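PDB 1VPD: tartronate semialdehyde reductase from Salmonella typhimurium, which probably catalyses the NAD(P)H-dependent reduction of tartronate semialdehyde to D-glycerate, the last step in converting galactarate to D-glycerate. Local coordinates for residues A55-I58 against A59-C62; A102-A105 against S106-S110; G143-A146 against I147-K150. All coordinates share one frame; numbering follows the deposited sequence.

How the contacts relate
All three contacts are local, each on a different helix of the Rossmann-type domain, and they follow one another along the chain. Contact 1 spans all of helix 55-61 and the residue that leaves it; contacts 2 and 3 lie at the N-terminal starts of helices 103-114 and 145-156. Centres are about 21 Å apart for contacts 1 and 2 and for 1 and 3, and about 17 Å for 2 and 3; none touches another. The helices pack on different strands of one mixed sheet: 7-11 and 30-34, 119-126, and 161-166. Contacts 1 and 2 lie nearer the predicted sites, Ile58 beside Gly9 and Pro103 about 8 Å from Lys175 between side chains; contact 3 lies away from them.

Contact 1. Residues A55-I58 against A59-C62; sequences AKAI and AEQC
Lys56 and Glu60, one turn apart on helix 55-61 of the Rossmann-type domain, lay their side chains across each other at a slant. Glu60 is exposed, whereas the Lys56 chain also lies against Glu87 of helix 85-88. The lysine leaves the helix with CG turned away from the backbone N (chi1 165°) and stays extended, running past the carboxylate of Glu60 so that its methylene CE lies 3.5 Å from Glu60 OE2. The charged ends stop short of a salt bridge, Lys56 NZ remaining 4.6 Å from Glu60 OE2, so any attraction between them is probably modest. The other carboxylate oxygen turns back over the preceding turn, where Glu60 OE1 comes within 3.5 Å of Ala57 CA. Beneath this pair runs the backbone bond from Glu60 N to Lys56 O, 2.9 Å long.

Toward the sheet the character changes. Ile58 is buried against Val32 of strand 30-34 and Ile11 of strand 7-11, and its side chain lies close to Gly9, in the predicted NAD-binding segment. The helix ends at Gln61; Cys62 is the first residue to leave helical geometry. The bond from Gln61 N to Ala57 O is weak, and Gln61 N also donates to Ile58 O at 3.1 Å, an i to i+3 bond that tightens the last turn. The extended chain of the exposed Gln61 passes Ala57 O, with CG 3.4 Å from it, and touches Val32 and Ala52. Cys62 points its thiol inward beside the isoleucine, SG lying 4.1 Å from Ile58 CG2 and 3.4 Å from Ile58 O.

Contact 2. Residues A102-A105 against S106-S110; sequences APLA and SREIS
Ile109 and Ala105 meet on the buried side of the helix, where the isoleucine bends back over the carbonyl of the preceding turn: its CG1 is 3.2 Å from Ala105 O, while Ile109 N donates a 2.9 Å bond to that same oxygen. Ser106 lies on this inner side as well, its CB 3.4 Å from Pro103 O, and its hydroxyl has a weak bond to Asn172. Pro103 packs on Val173 and Leu176 of helix 170-198, and Ile109 on Val75 and Met120. This is the opening of helix 103-114, the connection of a beta-alpha-beta unit between strands 94-97 and 119-126 in the Rossmann-type domain; Ala102 holds the N-cap position, its O accepting from Ser106 N. Leu104, Arg107 and Glu108 form the looser, solvent-exposed side. In the conformer described, Arg107 is bent at chi3 (-58°) and one face of its guanidinium lies over Leu104 CA and Pro103 O, both offset toward its rim, with NH2 3.7 Å from Leu104 CB; arginine and leucine cross at about a right angle. Glu108 slants past the leucine, its OE2 4.0 Å from Leu104 CG, while its OE1 is held by a salt bridge to Lys76 of helix 72-80.

Contact 3. Residues G143-A146 against I147-K150; sequences GDKA and IFDK
Lys145 curls over the carboxylate of Asp149, one turn further along the helix. Bends at chi2 (50°) and at the two torsions beyond it turn the chain back, so that its aliphatic part crosses the acid at a slant, with CD 3.6 Å from Asp149 OD1, before the amino group closes on the same oxygen. In the lysine conformer described, one of two modelled, the salt bridge measures 2.6 Å from Lys145 NZ to Asp149 OD1 and uses the syn lone pair of the oxygen, on the side of its partner OD2. A water links the two groups a second time: it donates to Asp149 OD2 at 3.1 Å and accepts a weak bond from Lys145 NZ. The carboxylate is thus held by the amino group at one oxygen and by the water at the other, which should favour its charged form.

On the side toward the sheet, CD of the same lysine meets the Phe148 ring obliquely, 4.0 Å from Phe148 CD2. The phenylalanine is buried, packing on Val162 and meeting the ring of His164, both of strand 161-166.

At the beginning of the helix Asp144 crosses Ile147 at about a right angle, its CB 3.9 Å from Ile147 CG1. Its carboxylate, also given as one of two conformers, receives Ala146 N at OD1 over 2.8 Å, from above the carboxylate plane. The carbonyl oxygen of Asp144 takes a bond from Phe148 N, 3.0 Å away. An aspartate N-cap followed by an i to i+4 lysine-aspartate salt bridge thus starts helix 145-156, the crossover helix of the beta-alpha-beta unit between strands 137-142 and 161-166.

Contact 1. Residues A55-I58 against A59-C62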
# COMPACT_ATOMS: atom_id res chain seq x y z
N ALA A 55 0.75 15.79 14.57
CA ALA A 55 -0.22 14.71 14.68
C ALA A 55 -1.08 14.87 15.94
O ALA A 55 -2.27 14.56 15.92
CB ALA A 55 0.50 13.37 14.70
N LYS A 56 -0.48 15.34 17.02
CA LYS A 56 -1.19 15.61 18.26
C LYS A 56 -2.33 16.60 18.03
O LYS A 56 -3.45 16.38 18.47
CB LYS A 56 -0.22 16.13 19.32
CG LYS A 56 -0.88 16.78 20.56
CD LYS A 56 0.15 17.20 21.58
CE LYS A 56 -0.51 17.76 22.85
NZ LYS A 56 0.50 18.23 23.81
N ALA A 57 -2.04 17.68 17.31
CA ALA A 57 -3.06 18.69 17.02
C ALA A 57 -4.14 18.17 16.09
O ALA A 57 -5.30 18.53 16.22
CB ALA A 57 -2.44 19.94 16.43
N ILE A 58 -3.78 17.30 15.15
CA ILE A 58 -4.80 16.66 14.33
C ILE A 58 -5.73 15.82 15.21
O ILE A 58 -6.94 15.89 15.07
CB ILE A 58 -4.14 15.83 13.21
CG1 ILE A 58 -3.52 16.82 12.21
CG2 ILE A 58 -5.15 14.95 12.52
CD1 ILE A 58 -2.76 16.19 11.09
N ALA A 59 -5.15 15.06 16.14
CA ALA A 59 -5.93 14.20 17.01
C ALA A 59 -6.82 15.01 17.97
O ALA A 59 -7.90 14.56 18.32
CB ALA A 59 -5.01 13.30 17.80
N GLU A 60 -6.37 16.19 18.36
CA GLU A 60 -7.18 17.08 19.21
C GLU A 60 -8.46 17.55 18.50
O GLU A 60 -9.47 17.84 19.15
CB GLU A 60 -6.34 18.27 19.66
CG GLU A 60 -5.35 17.89 20.74
CD GLU A 60 -4.30 18.94 21.06
OE1 GLU A 60 -4.01 19.82 20.24
OE2 GLU A 60 -3.72 18.83 22.17
N GLN A 61 -8.41 17.63 17.18
CA GLN A 61 -9.49 18.16 16.36
C GLN A 61 -10.37 17.13 15.66
O GLN A 61 -11.44 17.47 15.18
CB GLN A 61 -8.91 19.08 15.29
CG GLN A 61 -8.14 20.27 15.82
CD GLN A 61 -7.42 20.99 14.70
OE1 GLN A 61 -7.97 21.15 13.61
NE2 GLN A 61 -6.21 21.43 14.96
N CYS A 62 -9.91 15.88 15.57
CA CYS A 62 -10.57 14.87 14.73
C CYS A 62 -10.93 13.64 15.54
O CYS A 62 -10.10 13.16 16.30
CB CYS A 62 -9.65 14.45 13.57
SG CYS A 62 -9.16 15.80 12.47

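Contact 2. Residues A102-A105 against S106-S110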
# COMPACT_ATOMS: atom_id res chain seq x y z
N ALA A 102 3.92 -4.73 9.45
CA ALA A 102 3.92 -6.07 10.04
C ALA A 102 2.70 -6.26 10.93
O ALA A 102 2.44 -5.39 11.77
CB ALA A 102 5.19 -6.29 10.85
N PRO A 103 1.96 -7.35 10.78
CA PRO A 103 0.81 -7.59 11.69
C PRO A 103 1.12 -7.45 13.18
O PRO A 103 0.29 -6.88 13.92
CB PRO A 103 0.38 -9.01 11.34
CG PRO A 103 0.78 -9.20 9.93
CD PRO A 103 2.01 -8.35 9.70
N LEU A 104 2.28 -7.92 13.62
CA LEU A 104 2.70 -7.77 15.02
C LEU A 104 2.77 -6.30 15.41
O LEU A 104 2.41 -5.93 16.53
CB LEU A 104 4.05 -8.42 15.27
CG LEU A 104 4.71 -8.11 16.64
CD1 LEU A 104 3.89 -8.72 17.75
CD2 LEU A 104 6.17 -8.58 16.73
N ALA A 105 3.26 -5.45 14.50
CA ALA A 105 3.32 -4.02 14.77
C ALA A 105 1.92 -3.39 14.90
O ALA A 105 1.70 -2.56 15.80
CB ALA A 105 4.13 -3.30 13.72
N SER A 106 0.98 -3.77 14.03
CA SER A 106 -0.40 -3.31 14.18
C SER A 106 -0.92 -3.65 15.57
O SER A 106 -1.54 -2.80 16.24
CB SER A 106 -1.32 -3.94 13.13
OG SER A 106 -0.95 -3.56 11.83
N ARG A 107 -0.68 -4.87 16.01
CA ARG A 107 -1.17 -5.32 17.33
C ARG A 107 -0.51 -4.56 18.48
O ARG A 107 -1.19 -4.16 19.44
CB ARG A 107 -0.94 -6.84 17.51
CG ARG A 107 -1.81 -7.72 16.62
CD ARG A 107 -1.76 -9.24 16.97
NE ARG A 107 -0.41 -9.79 16.91
CZ ARG A 107 0.13 -10.48 15.90
NH1 ARG A 107 -0.57 -10.76 14.80
NH2 ARG A 107 1.39 -10.90 16.00
N GLU A 108 0.79 -4.31 18.36
CA GLU A 108 1.54 -3.54 19.35
C GLU A 108 1.04 -2.10 19.48
O GLU A 108 0.84 -1.58 20.59
CB GLU A 108 3.02 -3.49 19.01
CG GLU A 108 3.74 -4.79 19.27
CD GLU A 108 5.19 -4.79 18.80
OE1 GLU A 108 5.56 -4.06 17.83
OE2 GLU A 108 5.96 -5.54 19.39
N ILE A 109 0.85 -1.45 18.33
CA ILE A 109 0.38 -0.08 18.29
C ILE A 109 -1.06 -0.03 18.82
O ILE A 109 -1.42 0.87 19.60
CB ILE A 109 0.45 0.48 16.85
CG1 ILE A 109 1.92 0.56 16.40
CG2 ILE A 109 -0.20 1.86 16.79
CD1 ILE A 109 2.09 0.67 14.90
N SER A 110 -1.88 -0.99 18.42
CA SER A 110 -3.26 -1.08 18.92
C SER A 110 -3.30 -1.19 20.45
O SER A 110 -4.11 -0.52 21.12
CB SER A 110 -3.98 -2.26 18.29
OG SER A 110 -5.31 -2.38 18.79

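Contact 3. Residues G143-A146 against I147-K150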
# COMPACT_ATOMS: atom_id res chain seq x y z
N GLY A 143 -9.86 -5.59 13.05
CA GLY A 143 -10.27 -4.85 14.24
C GLY A 143 -11.69 -5.22 14.65
O GLY A 143 -12.25 -6.19 14.18
N ASP A 144 -12.25 -4.43 15.55
CA ASP A 144 -13.62 -4.65 16.04
C ASP A 144 -14.68 -4.39 14.99
O ASP A 144 -14.67 -3.36 14.33
CB ASP A 144 -13.80 -3.74 17.27
CG ASP A 144 -15.21 -3.75 17.83
OD1 ASP A 144 -16.13 -4.37 17.28
OD2 ASP A 144 -15.47 -3.15 18.87
N LYS A 145 -15.60 -5.33 14.83
CA LYS A 145 -16.66 -5.19 13.84
C LYS A 145 -17.47 -3.90 13.99
O LYS A 145 -17.87 -3.30 13.00
CB LYS A 145 -17.61 -6.39 13.88
CG LYS A 145 -18.69 -6.37 12.78
CD LYS A 145 -18.11 -6.14 11.37
CE LYS A 145 -18.89 -6.87 10.27
NZ LYS A 145 -19.88 -6.00 9.55
N ALA A 146 -17.74 -3.49 15.22
CA ALA A 146 -18.54 -2.28 15.45
C ALA A 146 -17.84 -1.07 14.90
O ALA A 146 -18.49 -0.19 14.34
CB ALA A 146 -18.82 -2.09 16.91
N ILE A 147 -16.51 -1.02 15.04
CA ILE A 147 -15.72 0.10 14.56
C ILE A 147 -15.62 0.04 13.04
O ILE A 147 -15.76 1.06 12.36
CB ILE A 147 -14.33 0.11 15.24
CG1 ILE A 147 -14.44 0.10 16.78
CG2 ILE A 147 -13.49 1.28 14.76
CD1 ILE A 147 -15.03 1.33 17.38
N PHE A 148 -15.39 -1.16 12.50
CA PHE A 148 -15.48 -1.37 11.05
C PHE A 148 -16.80 -0.83 10.48
O PHE A 148 -16.81 -0.08 9.50
CB PHE A 148 -15.31 -2.86 10.73
CG PHE A 148 -15.48 -3.19 9.28
CD1 PHE A 148 -14.37 -3.19 8.41
CD2 PHE A 148 -16.73 -3.48 8.75
CE1 PHE A 148 -14.54 -3.46 7.07
CE2 PHE A 148 -16.90 -3.75 7.42
CZ PHE A 148 -15.79 -3.74 6.56
N ASP A 149 -17.91 -1.23 11.09
CA ASP A 149 -19.23 -0.84 10.59
C ASP A 149 -19.42 0.67 10.66
O ASP A 149 -19.95 1.27 9.74
CB ASP A 149 -20.34 -1.54 11.40
CG ASP A 149 -20.50 -2.99 11.05
OD1 ASP A 149 -19.99 -3.45 10.00
OD2 ASP A 149 -21.14 -3.77 11.79
N LYS A 150 -18.93 1.28 11.73
CA LYS A 150 -19.09 2.72 11.92
C LYS A 150 -18.36 3.53 10.86
O LYS A 150 -18.86 4.55 10.42
CB LYS A 150 -18.62 3.12 13.31
CG LYS A 150 -18.83 4.60 13.59
CD LYS A 150 -18.61 4.91 15.04
CE LYS A 150 -19.02 6.35 15.34
NZ LYS A 150 -18.75 6.68 16.75
O HOH W 1 -21.61 -6.85 11.89